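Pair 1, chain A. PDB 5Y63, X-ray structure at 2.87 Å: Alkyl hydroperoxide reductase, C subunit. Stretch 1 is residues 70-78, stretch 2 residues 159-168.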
# COMPACT_ATOMS: atom_id res chain seq x y z
N ALA A 70 -47.80 -3.51 29.75
CA ALA A 70 -49.16 -3.18 29.34
C ALA A 70 -49.29 -1.71 28.96
O ALA A 70 -49.96 -1.37 27.99
CB ALA A 70 -50.14 -3.52 30.46
N HIS A 71 -48.64 -0.84 29.74
CA HIS A 71 -48.62 0.59 29.44
C HIS A 71 -47.84 0.90 28.16
O HIS A 71 -48.21 1.81 27.41
CB HIS A 71 -48.05 1.37 30.64
CG HIS A 71 -48.02 2.86 30.44
ND1 HIS A 71 -48.98 3.54 29.71
CD2 HIS A 71 -47.16 3.80 30.89
CE1 HIS A 71 -48.70 4.83 29.71
NE2 HIS A 71 -47.60 5.02 30.43
N LEU A 72 -46.76 0.16 27.92
CA LEU A 72 -45.99 0.28 26.68
C LEU A 72 -46.79 -0.23 25.49
O LEU A 72 -46.80 0.40 24.43
CB LEU A 72 -44.66 -0.47 26.79
CG LEU A 72 -43.62 0.21 27.70
CD1 LEU A 72 -42.58 -0.79 28.18
CD2 LEU A 72 -42.96 1.38 26.99
N GLN A 73 -47.45 -1.37 25.66
CA GLN A 73 -48.40 -1.89 24.67
C GLN A 73 -49.42 -0.83 24.28
O GLN A 73 -49.71 -0.63 23.10
CB GLN A 73 -49.14 -3.12 25.22
CG GLN A 73 -48.35 -4.42 25.13
CD GLN A 73 -48.44 -5.06 23.76
OE1 GLN A 73 -47.86 -4.56 22.79
NE2 GLN A 73 -49.16 -6.18 23.67
N GLU A 74 -49.96 -0.14 25.29
CA GLU A 74 -50.93 0.94 25.09
C GLU A 74 -50.36 2.07 24.23
O GLU A 74 -51.08 2.69 23.45
CB GLU A 74 -51.41 1.49 26.44
CG GLU A 74 -52.71 2.28 26.38
CD GLU A 74 -53.93 1.39 26.22
OE1 GLU A 74 -53.99 0.31 26.85
OE2 GLU A 74 -54.85 1.78 25.46
N LEU A 75 -49.06 2.33 24.38
CA LEU A 75 -48.35 3.35 23.60
C LEU A 75 -47.85 2.83 22.24
O LEU A 75 -46.99 3.46 21.61
CB LEU A 75 -47.18 3.91 24.41
CG LEU A 75 -47.55 4.68 25.68
CD1 LEU A 75 -46.36 4.79 26.62
CD2 LEU A 75 -48.08 6.07 25.33
N ASN A 76 -48.39 1.69 21.78
CA ASN A 76 -48.02 1.09 20.50
C ASN A 76 -46.54 0.70 20.45
O ASN A 76 -45.88 0.87 19.42
CB ASN A 76 -48.39 2.03 19.34
CG ASN A 76 -48.51 1.30 18.01
OD1 ASN A 76 -49.11 0.22 17.92
ND2 ASN A 76 -47.95 1.90 16.96
N CYS A 77 -46.02 0.17 21.55
CA CYS A 77 -44.61 -0.17 21.66
C CYS A 77 -44.38 -1.61 22.12
O CYS A 77 -44.95 -2.04 23.12
CB CYS A 77 -43.90 0.78 22.63
SG CYS A 77 -42.12 0.53 22.70
N GLU A 78 -43.54 -2.33 21.38
CA GLU A 78 -43.15 -3.69 21.73
C GLU A 78 -41.83 -3.66 22.51
O GLU A 78 -41.04 -2.72 22.37
CB GLU A 78 -43.01 -4.53 20.45
CG GLU A 78 -42.75 -6.01 20.67
CD GLU A 78 -43.83 -6.70 21.47
OE1 GLU A 78 -43.58 -7.03 22.65
OE2 GLU A 78 -44.94 -6.90 20.93
N LEU A 159 -37.48 4.86 31.53
CA LEU A 159 -37.43 4.30 30.18
C LEU A 159 -38.77 4.43 29.45
O LEU A 159 -38.80 4.53 28.22
CB LEU A 159 -37.00 2.83 30.23
CG LEU A 159 -36.68 2.14 28.91
CD1 LEU A 159 -35.75 2.98 28.03
CD2 LEU A 159 -36.05 0.78 29.18
N VAL A 160 -39.87 4.43 30.20
CA VAL A 160 -41.19 4.71 29.63
C VAL A 160 -41.33 6.21 29.34
O VAL A 160 -41.89 6.58 28.31
CB VAL A 160 -42.32 4.24 30.56
CG1 VAL A 160 -43.68 4.69 30.03
CG2 VAL A 160 -42.30 2.72 30.70
N ARG A 161 -40.83 7.05 30.24
CA ARG A 161 -40.89 8.50 30.06
C ARG A 161 -40.19 8.94 28.78
O ARG A 161 -40.73 9.74 28.02
CB ARG A 161 -40.26 9.23 31.25
CG ARG A 161 -40.54 10.73 31.26
CD ARG A 161 -39.67 11.47 32.26
NE ARG A 161 -38.25 11.45 31.89
CZ ARG A 161 -37.70 12.18 30.93
NH1 ARG A 161 -38.43 13.03 30.20
NH2 ARG A 161 -36.40 12.07 30.68
N LYS A 162 -38.99 8.41 28.54
CA LYS A 162 -38.24 8.72 27.33
C LYS A 162 -39.01 8.39 26.06
O LYS A 162 -38.96 9.13 25.08
CB LYS A 162 -36.90 7.97 27.32
CG LYS A 162 -35.86 8.52 28.28
CD LYS A 162 -34.51 7.88 28.01
CE LYS A 162 -33.41 8.51 28.85
NZ LYS A 162 -32.08 7.99 28.45
N LEU A 163 -39.72 7.26 26.08
CA LEU A 163 -40.50 6.82 24.93
C LEU A 163 -41.67 7.76 24.65
O LEU A 163 -41.91 8.13 23.50
CB LEU A 163 -41.01 5.40 25.13
CG LEU A 163 -41.84 4.85 23.96
CD1 LEU A 163 -41.32 3.51 23.50
CD2 LEU A 163 -43.32 4.77 24.32
N GLU A 164 -42.38 8.14 25.71
CA GLU A 164 -43.46 9.11 25.59
C GLU A 164 -42.91 10.46 25.12
O GLU A 164 -43.50 11.10 24.25
CB GLU A 164 -44.21 9.28 26.91
CG GLU A 164 -45.04 8.06 27.31
CD GLU A 164 -45.91 8.32 28.53
OE1 GLU A 164 -46.26 9.49 28.79
OE2 GLU A 164 -46.26 7.34 29.22
N ALA A 165 -41.78 10.87 25.70
CA ALA A 165 -41.12 12.12 25.32
C ALA A 165 -40.70 12.13 23.85
O ALA A 165 -40.85 13.14 23.17
CB ALA A 165 -39.91 12.37 26.21
N SER A 166 -40.19 11.00 23.37
CA SER A 166 -39.77 10.88 21.97
C SER A 166 -40.97 10.80 21.02
O SER A 166 -40.92 11.34 19.92
CB SER A 166 -38.87 9.66 21.78
OG SER A 166 -39.53 8.47 22.18
N GLN A 167 -42.03 10.12 21.45
CA GLN A 167 -43.29 10.06 20.69
C GLN A 167 -43.94 11.44 20.57
O GLN A 167 -44.52 11.77 19.54
CB GLN A 167 -44.28 9.10 21.34
CG GLN A 167 -44.04 7.63 21.02
CD GLN A 167 -45.07 6.72 21.65
OE1 GLN A 167 -45.93 7.17 22.41
NE2 GLN A 167 -45.00 5.43 21.34
N PHE A 168 -43.86 12.21 21.65
CA PHE A 168 -44.38 13.58 21.69
C PHE A 168 -43.70 14.47 20.64
O PHE A 168 -44.35 15.28 19.99
CB PHE A 168 -44.18 14.17 23.09
CG PHE A 168 -44.84 15.50 23.30
CD1 PHE A 168 -46.16 15.58 23.72
CD2 PHE A 168 -44.13 16.68 23.09
CE1 PHE A 168 -46.77 16.81 23.92
CE2 PHE A 168 -44.74 17.91 23.29
CZ PHE A 168 -46.06 17.98 23.70

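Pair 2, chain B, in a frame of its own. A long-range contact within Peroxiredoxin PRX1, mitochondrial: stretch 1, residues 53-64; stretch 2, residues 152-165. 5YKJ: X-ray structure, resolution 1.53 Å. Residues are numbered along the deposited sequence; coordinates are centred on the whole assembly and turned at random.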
# COMPACT_ATOMS: atom_id res chain seq x y z
N LYS B 53 11.81 -8.39 -3.32
CA LYS B 53 13.20 -7.98 -3.29
C LYS B 53 13.40 -6.80 -2.38
O LYS B 53 14.40 -6.66 -1.78
CB LYS B 53 13.69 -7.50 -4.61
CG LYS B 53 13.82 -8.43 -5.77
CD LYS B 53 14.83 -7.77 -6.72
CE LYS B 53 14.43 -7.63 -8.16
NZ LYS B 53 14.90 -8.86 -8.80
N LEU B 54 12.43 -5.90 -2.39
CA LEU B 54 12.52 -4.68 -1.62
C LEU B 54 11.95 -4.72 -0.22
O LEU B 54 11.93 -3.75 0.41
CB LEU B 54 11.90 -3.53 -2.40
CG LEU B 54 12.59 -3.16 -3.71
CD1 LEU B 54 11.62 -2.32 -4.50
CD2 LEU B 54 13.81 -2.32 -3.40
N LYS B 55 11.56 -5.88 0.27
CA LYS B 55 10.93 -5.99 1.56
C LYS B 55 11.76 -5.30 2.69
O LYS B 55 11.23 -4.75 3.56
CB LYS B 55 10.63 -7.44 1.93
CG LYS B 55 10.08 -7.60 3.32
CD LYS B 55 9.72 -9.02 3.65
CE LYS B 55 9.48 -9.13 5.13
NZ LYS B 55 10.68 -9.09 5.99
N PRO B 56 13.10 -5.34 2.60
CA PRO B 56 13.90 -4.65 3.63
C PRO B 56 13.65 -3.16 3.71
O PRO B 56 13.77 -2.60 4.74
CB PRO B 56 15.36 -4.93 3.22
CG PRO B 56 15.28 -6.23 2.51
CD PRO B 56 13.96 -6.25 1.81
N GLU B 57 13.36 -2.57 2.56
CA GLU B 57 13.05 -1.16 2.46
C GLU B 57 11.75 -0.87 3.22
O GLU B 57 11.62 0.14 3.85
CB GLU B 57 12.94 -0.70 1.02
CG GLU B 57 14.26 -0.44 0.38
CD GLU B 57 15.16 0.43 1.24
OE1 GLU B 57 16.13 -0.08 1.80
OE2 GLU B 57 14.87 1.59 1.32
N PHE B 58 10.78 -1.77 3.11
CA PHE B 58 9.55 -1.66 3.83
C PHE B 58 9.70 -1.97 5.33
O PHE B 58 9.17 -1.32 6.15
CB PHE B 58 8.43 -2.46 3.14
CG PHE B 58 8.10 -1.97 1.77
CD1 PHE B 58 7.16 -1.02 1.61
CD2 PHE B 58 8.66 -2.50 0.66
CE1 PHE B 58 6.80 -0.55 0.39
CE2 PHE B 58 8.33 -2.02 -0.58
CZ PHE B 58 7.38 -1.03 -0.72
N ASP B 59 10.50 -2.99 5.63
CA ASP B 59 10.70 -3.34 7.00
C ASP B 59 11.26 -2.15 7.80
O ASP B 59 10.84 -1.91 8.87
CB ASP B 59 11.72 -4.48 7.10
CG ASP B 59 11.20 -5.80 6.62
OD1 ASP B 59 10.01 -6.04 6.64
OD2 ASP B 59 12.02 -6.63 6.28
N LYS B 60 12.19 -1.44 7.22
CA LYS B 60 12.79 -0.36 7.94
C LYS B 60 11.88 0.82 8.18
O LYS B 60 12.16 1.65 8.97
CB LYS B 60 14.11 0.05 7.32
CG LYS B 60 13.99 0.79 6.06
CD LYS B 60 15.27 1.45 5.64
CE LYS B 60 16.32 0.51 5.11
NZ LYS B 60 17.10 1.35 4.18
N ARG B 61 10.77 0.85 7.45
CA ARG B 61 9.82 1.89 7.62
C ARG B 61 8.62 1.42 8.45
O ARG B 61 7.65 2.04 8.46
CB ARG B 61 9.36 2.39 6.27
CG ARG B 61 10.47 3.04 5.44
CD ARG B 61 10.07 3.17 4.00
NE ARG B 61 10.86 4.09 3.23
CZ ARG B 61 11.99 3.81 2.59
NH1 ARG B 61 12.53 2.63 2.62
NH2 ARG B 61 12.58 4.77 1.95
N ASN B 62 8.75 0.28 9.11
CA ASN B 62 7.66 -0.29 9.88
C ASN B 62 6.40 -0.51 9.02
O ASN B 62 5.34 -0.21 9.42
CB ASN B 62 7.31 0.52 11.12
CG ASN B 62 6.42 -0.23 12.06
OD1 ASN B 62 6.52 -1.40 12.19
ND2 ASN B 62 5.54 0.49 12.72
N VAL B 63 6.61 -1.01 7.82
CA VAL B 63 5.54 -1.32 6.89
C VAL B 63 5.51 -2.82 6.56
O VAL B 63 6.48 -3.36 6.20
CB VAL B 63 5.70 -0.56 5.57
CG1 VAL B 63 4.56 -0.88 4.63
CG2 VAL B 63 5.78 0.93 5.79
N LYS B 64 4.35 -3.44 6.69
CA LYS B 64 4.14 -4.81 6.36
C LYS B 64 3.38 -4.89 5.03
O LYS B 64 2.46 -4.19 4.81
CB LYS B 64 3.30 -5.50 7.40
CG LYS B 64 4.02 -5.70 8.70
CD LYS B 64 3.32 -6.60 9.67
CE LYS B 64 4.15 -6.64 10.92
NZ LYS B 64 3.40 -6.42 12.15
N ASN B 152 4.98 1.28 -9.66
CA ASN B 152 6.30 1.87 -9.39
C ASN B 152 6.62 1.74 -7.90
O ASN B 152 6.01 2.33 -7.12
CB ASN B 152 6.27 3.34 -9.81
CG ASN B 152 7.59 4.02 -9.67
OD1 ASN B 152 8.37 3.67 -8.90
ND2 ASN B 152 7.77 5.05 -10.43
N THR B 153 7.59 0.90 -7.58
CA THR B 153 7.94 0.67 -6.20
C THR B 153 8.53 1.89 -5.50
O THR B 153 8.37 2.07 -4.37
CB THR B 153 8.82 -0.58 -6.05
OG1 THR B 153 9.98 -0.44 -6.85
CG2 THR B 153 8.03 -1.82 -6.48
N SER B 154 9.25 2.67 -6.27
CA SER B 154 9.84 3.86 -5.75
C SER B 154 8.80 4.86 -5.33
O SER B 154 8.98 5.53 -4.40
CB SER B 154 10.81 4.48 -6.74
OG SER B 154 11.91 3.64 -6.86
N GLU B 155 7.75 4.96 -6.10
CA GLU B 155 6.68 5.85 -5.74
C GLU B 155 5.94 5.37 -4.49
O GLU B 155 5.55 6.17 -3.72
CB GLU B 155 5.73 6.04 -6.93
CG GLU B 155 4.57 7.01 -6.68
CD GLU B 155 4.99 8.45 -6.35
OE1 GLU B 155 6.12 8.74 -6.48
OE2 GLU B 155 4.11 9.22 -6.04
N VAL B 156 5.75 4.08 -4.33
CA VAL B 156 5.10 3.58 -3.14
C VAL B 156 5.95 3.96 -1.91
O VAL B 156 5.46 4.36 -0.96
CB VAL B 156 4.90 2.05 -3.20
CG1 VAL B 156 4.45 1.48 -1.84
CG2 VAL B 156 3.94 1.68 -4.31
N LEU B 157 7.25 3.79 -2.01
CA LEU B 157 8.11 4.17 -0.92
C LEU B 157 8.10 5.71 -0.68
O LEU B 157 8.18 6.14 0.41
CB LEU B 157 9.53 3.65 -1.12
CG LEU B 157 9.79 2.15 -0.97
CD1 LEU B 157 11.10 1.74 -1.65
CD2 LEU B 157 9.74 1.72 0.47
N ARG B 158 8.03 6.46 -1.76
CA ARG B 158 8.04 7.91 -1.64
C ARG B 158 6.82 8.42 -0.86
O ARG B 158 6.94 9.22 0.02
CB ARG B 158 8.14 8.57 -3.02
CG ARG B 158 8.46 10.07 -3.00
CD ARG B 158 8.24 10.78 -4.32
NE ARG B 158 6.85 10.84 -4.70
CZ ARG B 158 6.03 11.78 -4.30
NH1 ARG B 158 6.46 12.79 -3.55
NH2 ARG B 158 4.78 11.72 -4.66
N VAL B 159 5.67 7.92 -1.21
CA VAL B 159 4.48 8.31 -0.51
C VAL B 159 4.44 7.83 0.93
O VAL B 159 3.90 8.46 1.71
CB VAL B 159 3.16 8.03 -1.25
CG1 VAL B 159 3.24 8.66 -2.60
CG2 VAL B 159 2.85 6.56 -1.33
N ILE B 160 5.01 6.67 1.20
CA ILE B 160 5.05 6.19 2.55
C ILE B 160 5.92 7.17 3.37
O ILE B 160 5.57 7.54 4.45
CB ILE B 160 5.64 4.76 2.66
CG1 ILE B 160 4.62 3.73 2.21
CG2 ILE B 160 5.98 4.43 4.12
CD1 ILE B 160 5.25 2.41 1.84
N ASP B 161 7.02 7.57 2.77
CA ASP B 161 7.89 8.50 3.47
C ASP B 161 7.20 9.84 3.75
O ASP B 161 7.31 10.39 4.78
CB ASP B 161 9.19 8.70 2.70
CG ASP B 161 10.14 7.51 2.82
OD1 ASP B 161 9.99 6.75 3.69
OD2 ASP B 161 10.99 7.40 2.01
N ALA B 162 6.49 10.33 2.77
CA ALA B 162 5.75 11.54 2.93
C ALA B 162 4.66 11.40 3.98
O ALA B 162 4.48 12.25 4.74
CB ALA B 162 5.14 11.95 1.59
N LEU B 163 3.92 10.31 3.96
CA LEU B 163 2.86 10.14 4.92
C LEU B 163 3.35 10.04 6.35
O LEU B 163 2.77 10.59 7.23
CB LEU B 163 2.03 8.88 4.62
CG LEU B 163 1.09 8.95 3.42
CD1 LEU B 163 0.74 7.55 2.98
CD2 LEU B 163 -0.16 9.72 3.81
N GLN B 164 4.42 9.29 6.51
CA GLN B 164 5.00 9.14 7.83
C GLN B 164 5.56 10.46 8.33
O GLN B 164 5.44 10.74 9.47
CB GLN B 164 6.05 8.04 7.87
CG GLN B 164 5.45 6.67 7.60
CD GLN B 164 6.45 5.53 7.67
OE1 GLN B 164 7.61 5.71 7.49
NE2 GLN B 164 5.96 4.38 7.91
N LEU B 165 6.18 11.19 7.45
CA LEU B 165 6.74 12.47 7.81
C LEU B 165 5.66 13.48 8.19
O LEU B 165 5.78 14.19 9.15
CB LEU B 165 7.62 13.04 6.69
CG LEU B 165 8.28 14.38 7.09
CD1 LEU B 165 9.24 14.18 8.24
CD2 LEU B 165 8.94 14.96 5.88

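Superposing 14 central residues (N, CA and C) gives an RMSD of 0.4 Å. In each pair the stretch 1 helix leads through a turn into a strand and packs beside the stretch 2 helix, running almost parallel: the axes approach to 11.2 Å at 6° in pair 1 and 11.3 Å at 5° in pair 2. In the turn, Asn A76 and Asn B62 both have positive phi (61° and 56°), and the next residue's amide returns to the helix, Cys A77 N to Leu A72 O at 3.0 Å and Val B63 N to Phe B58 O at 3.1 Å.

The best-preserved side-chain contact lies beside this turn. Gln A167 and Gln B164 have side-chain centres 0.1 Å apart, and each donates to a backbone carbonyl in the turn: Gln A167 NE2 to Leu A75 O at 2.8 Å (154°), Gln B164 NE2 to Arg B61 O at 2.9 Å (167°).

The residues bearing those carbonyls differ in chemistry. Both point CA-to-CB toward the stretch 2 helix with chi1 m and chi2 t. Leu A75 fills the space with carbon, its CD1 lying 3.8 Å from Leu A163 CD2 and 3.6 Å from Glu A164 CG. Arg B61 instead forms a two-pronged salt bridge with Asp B161, NE to OD1 at 2.8 Å and NH2 to OD2 at 3.1 Å, while Leu B157 CD2 covers one guanidinium face, 3.6 Å from NH1.

Glu A164 and Asp B161 are matched acids with different partners. Glu A164 OE2 accepts from His A71 NE2 at 2.9 Å (131°), one turn earlier on the stretch 1 helix. Glu B57, matching His A71, binds within its own stretch: its OE2 is 2.9 Å from Arg B61 NH1 in a salt bridge. Arg B61 thus links the two acids.

Deeper in, Leu A72 matches Phe B58; both point sideways at CB, their ends coming nearer the stretch 2 helix. Val A160 matches Leu B157 (side-chain centres 0.9 Å apart) and Leu A163 matches Ile B160 (1.0 Å). Leu A72 CD2 meets Val A160 CG2 at 4.0 Å. The Phe B58 ring receives Leu B157 CD2 over one face, 3.8 Å from the ring centroid and 15° off its normal, and Ile B160 CD1 at its edge, 3.6 Å from CE1.

At the strand, Cys A77 SG lies 3.2 Å from Leu A163 CD1; the matched Val B63 CG2 and Ile B160 CG2 are 3.9 Å apart.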